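Local structure of type I site-specific restriction-modification system, R (Restriction) subunit (Vibrio vulnificus, 3H1T) at residues Val376-Ser381 with Glu575-Val580. The protein is probably the ATP-hydrolysing, DNA-translocating restriction subunit of a type I restriction enzyme, represented here by its N-terminal part with both helicase-like domains. Numbering follows the deposited sequence.
Sequences VHRVIS and EIEDEV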
loop_
_atom_site.group_PDB
_atom_site.type_symbol
_atom_site.label_atom_id
_atom_site.label_comp_id
_atom_site.label_asym_id
_atom_site.label_seq_id
_atom_site.Cartn_x
_atom_site.Cartn_y
_atom_site.Cartn_z
ATOM N N VAL A 376 -5.396 1.137 -19.777
ATOM C CA VAL A 376 -4.508 0.224 -20.457
ATOM C C VAL A 376 -4.658 0.392 -21.968
ATOM O O VAL A 376 -5.765 0.455 -22.495
ATOM C CB VAL A 376 -4.782 -1.257 -20.115
ATOM C CG1 VAL A 376 -3.824 -2.136 -20.913
ATOM C CG2 VAL A 376 -4.610 -1.506 -18.634
ATOM N N HIS A 377 -3.526 0.505 -22.652
ATOM C CA HIS A 377 -3.494 0.635 -24.101
ATOM C C HIS A 377 -2.608 -0.511 -24.538
ATOM O O HIS A 377 -1.381 -0.437 -24.433
ATOM C CB HIS A 377 -2.871 1.965 -24.523
ATOM C CG HIS A 377 -3.561 3.167 -23.956
ATOM N ND1 HIS A 377 -4.905 3.406 -24.134
ATOM C CD2 HIS A 377 -3.088 4.202 -23.222
ATOM C CE1 HIS A 377 -5.232 4.539 -23.537
ATOM N NE2 HIS A 377 -4.148 5.043 -22.977
ATOM N N ARG A 378 -3.239 -1.597 -24.968
ATOM C CA ARG A 378 -2.541 -2.788 -25.426
ATOM C C ARG A 378 -2.221 -2.521 -26.902
ATOM O O ARG A 378 -3.090 -2.080 -27.666
ATOM C CB ARG A 378 -3.473 -3.997 -25.257
ATOM C CG ARG A 378 -2.827 -5.366 -25.322
ATOM C CD ARG A 378 -3.423 -6.316 -24.266
ATOM N NE ARG A 378 -4.859 -6.140 -24.053
ATOM C CZ ARG A 378 -5.783 -6.365 -24.985
ATOM N NH1 ARG A 378 -5.418 -6.778 -26.193
ATOM N NH2 ARG A 378 -7.071 -6.164 -24.722
ATOM N N VAL A 379 -0.974 -2.749 -27.296
ATOM C CA VAL A 379 -0.575 -2.527 -28.675
ATOM C C VAL A 379 0.007 -3.793 -29.258
ATOM O O VAL A 379 1.052 -4.258 -28.805
ATOM C CB VAL A 379 0.489 -1.437 -28.782
ATOM C CG1 VAL A 379 0.762 -1.135 -30.252
ATOM C CG2 VAL A 379 0.022 -0.200 -28.047
ATOM N N ILE A 380 -0.658 -4.364 -30.254
ATOM C CA ILE A 380 -0.140 -5.576 -30.852
ATOM C C ILE A 380 0.329 -5.334 -32.285
ATOM O O ILE A 380 -0.242 -4.533 -33.041
ATOM C CB ILE A 380 -1.194 -6.723 -30.842
ATOM C CG1 ILE A 380 -0.545 -8.024 -31.322
ATOM C CG2 ILE A 380 -2.342 -6.399 -31.787
ATOM C CD1 ILE A 380 0.525 -8.569 -30.405
ATOM N N SER A 381 1.397 -6.030 -32.651
ATOM C CA SER A 381 1.962 -5.911 -33.985
ATOM C C SER A 381 1.088 -6.681 -34.988
ATOM O O SER A 381 0.659 -7.813 -34.722
ATOM C CB SER A 381 3.397 -6.446 -33.984
ATOM O OG SER A 381 4.186 -5.781 -33.003
ATOM N N GLU A 575 -9.993 1.653 -15.686
ATOM C CA GLU A 575 -11.039 2.562 -16.117
ATOM C C GLU A 575 -11.302 2.328 -17.592
ATOM O O GLU A 575 -12.431 2.076 -17.995
ATOM C CB GLU A 575 -10.607 4.006 -15.875
ATOM C CG GLU A 575 -10.076 4.260 -14.466
ATOM C CD GLU A 575 -11.159 4.283 -13.400
ATOM O OE1 GLU A 575 -12.092 5.105 -13.530
ATOM O OE2 GLU A 575 -11.064 3.498 -12.428
ATOM N N ILE A 576 -10.253 2.406 -18.396
ATOM C CA ILE A 576 -10.375 2.178 -19.823
ATOM C C ILE A 576 -9.358 1.124 -20.212
ATOM O O ILE A 576 -8.285 1.021 -19.613
ATOM C CB ILE A 576 -10.049 3.435 -20.663
ATOM C CG1 ILE A 576 -10.907 4.613 -20.225
ATOM C CG2 ILE A 576 -10.285 3.142 -22.124
ATOM C CD1 ILE A 576 -10.487 5.171 -18.920
ATOM N N GLU A 577 -9.707 0.337 -21.216
ATOM C CA GLU A 577 -8.822 -0.689 -21.706
ATOM C C GLU A 577 -9.101 -0.910 -23.170
ATOM O O GLU A 577 -10.191 -1.356 -23.540
ATOM C CB GLU A 577 -9.018 -2.014 -20.965
ATOM C CG GLU A 577 -8.092 -3.127 -21.479
ATOM C CD GLU A 577 -8.353 -4.491 -20.843
ATOM O OE1 GLU A 577 -9.025 -4.562 -19.790
ATOM O OE2 GLU A 577 -7.876 -5.502 -21.403
ATOM N N ASP A 578 -8.136 -0.565 -24.015
ATOM C CA ASP A 578 -8.290 -0.802 -25.435
ATOM C C ASP A 578 -7.032 -1.400 -26.027
ATOM O O ASP A 578 -5.981 -1.436 -25.392
ATOM C CB ASP A 578 -8.722 0.461 -26.204
ATOM C CG ASP A 578 -7.988 1.711 -25.771
ATOM O OD1 ASP A 578 -6.756 1.666 -25.570
ATOM O OD2 ASP A 578 -8.656 2.759 -25.657
ATOM N N GLU A 579 -7.167 -1.885 -27.248
ATOM C CA GLU A 579 -6.103 -2.546 -27.966
ATOM C C GLU A 579 -6.041 -1.973 -29.374
ATOM O O GLU A 579 -7.075 -1.674 -29.972
ATOM C CB GLU A 579 -6.434 -4.036 -27.978
ATOM C CG GLU A 579 -5.662 -4.877 -28.934
ATOM C CD GLU A 579 -6.324 -6.216 -29.143
ATOM O OE1 GLU A 579 -6.608 -6.902 -28.140
ATOM O OE2 GLU A 579 -6.561 -6.585 -30.310
ATOM N N VAL A 580 -4.832 -1.781 -29.884
ATOM C CA VAL A 580 -4.670 -1.257 -31.231
ATOM C C VAL A 580 -3.655 -2.111 -31.965
ATOM O O VAL A 580 -2.733 -2.657 -31.353
ATOM C CB VAL A 580 -4.174 0.216 -31.226
ATOM C CG1 VAL A 580 -5.243 1.127 -30.662
ATOM C CG2 VAL A 580 -2.896 0.322 -30.431
#
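His377 and Asp578 lie side by side and point the same way off the sheet, with ring and carboxylate nearly coplanar. His377 ND1 gives its N-H to the syn lone pair of Asp578 OD1 at 2.9 Å, and at 179° the bond is straight. A chi1 of 43° sets CG of Asp578 between its own backbone N and carbonyl carbon, in the plane of the His377 ring at its edge. On the same face Val379 CG2 meets Val580 CG2 at 3.8 Å.

The opposite face carries charge. The bent chain of Arg378 brings CZ to 3.8 Å from Glu579 CB. Glu577 OE2 reaches the guanidinium edge in its plane, though the carboxylate stands at 90° to it; the bond from Arg378 NH2 is weak, 3.5 Å. Glu579 OE1 lies by NH1, but the two atoms are modelled too close together, which leaves the detail of that salt bridge doubtful. Arg378 NE is buried without a partner.

The two strands carrying both faces run nearly parallel and extend the sheet of 441-446, 518-524 and 552-556, consistent with the second RecA-like domain of a superfamily 2 helicase. Val376 N bonds to Ile576 O, and Val376 O receives Asp578 N at 3.0 Å; Arg378 and Ile380 continue the pattern with Asp578 and Val580. Strand 552-556 flanks 374-381 on its other side, where Asn553 OD1 gives His377 NE2 a weak second bond. Thr562 and Gln563 touch Arg378.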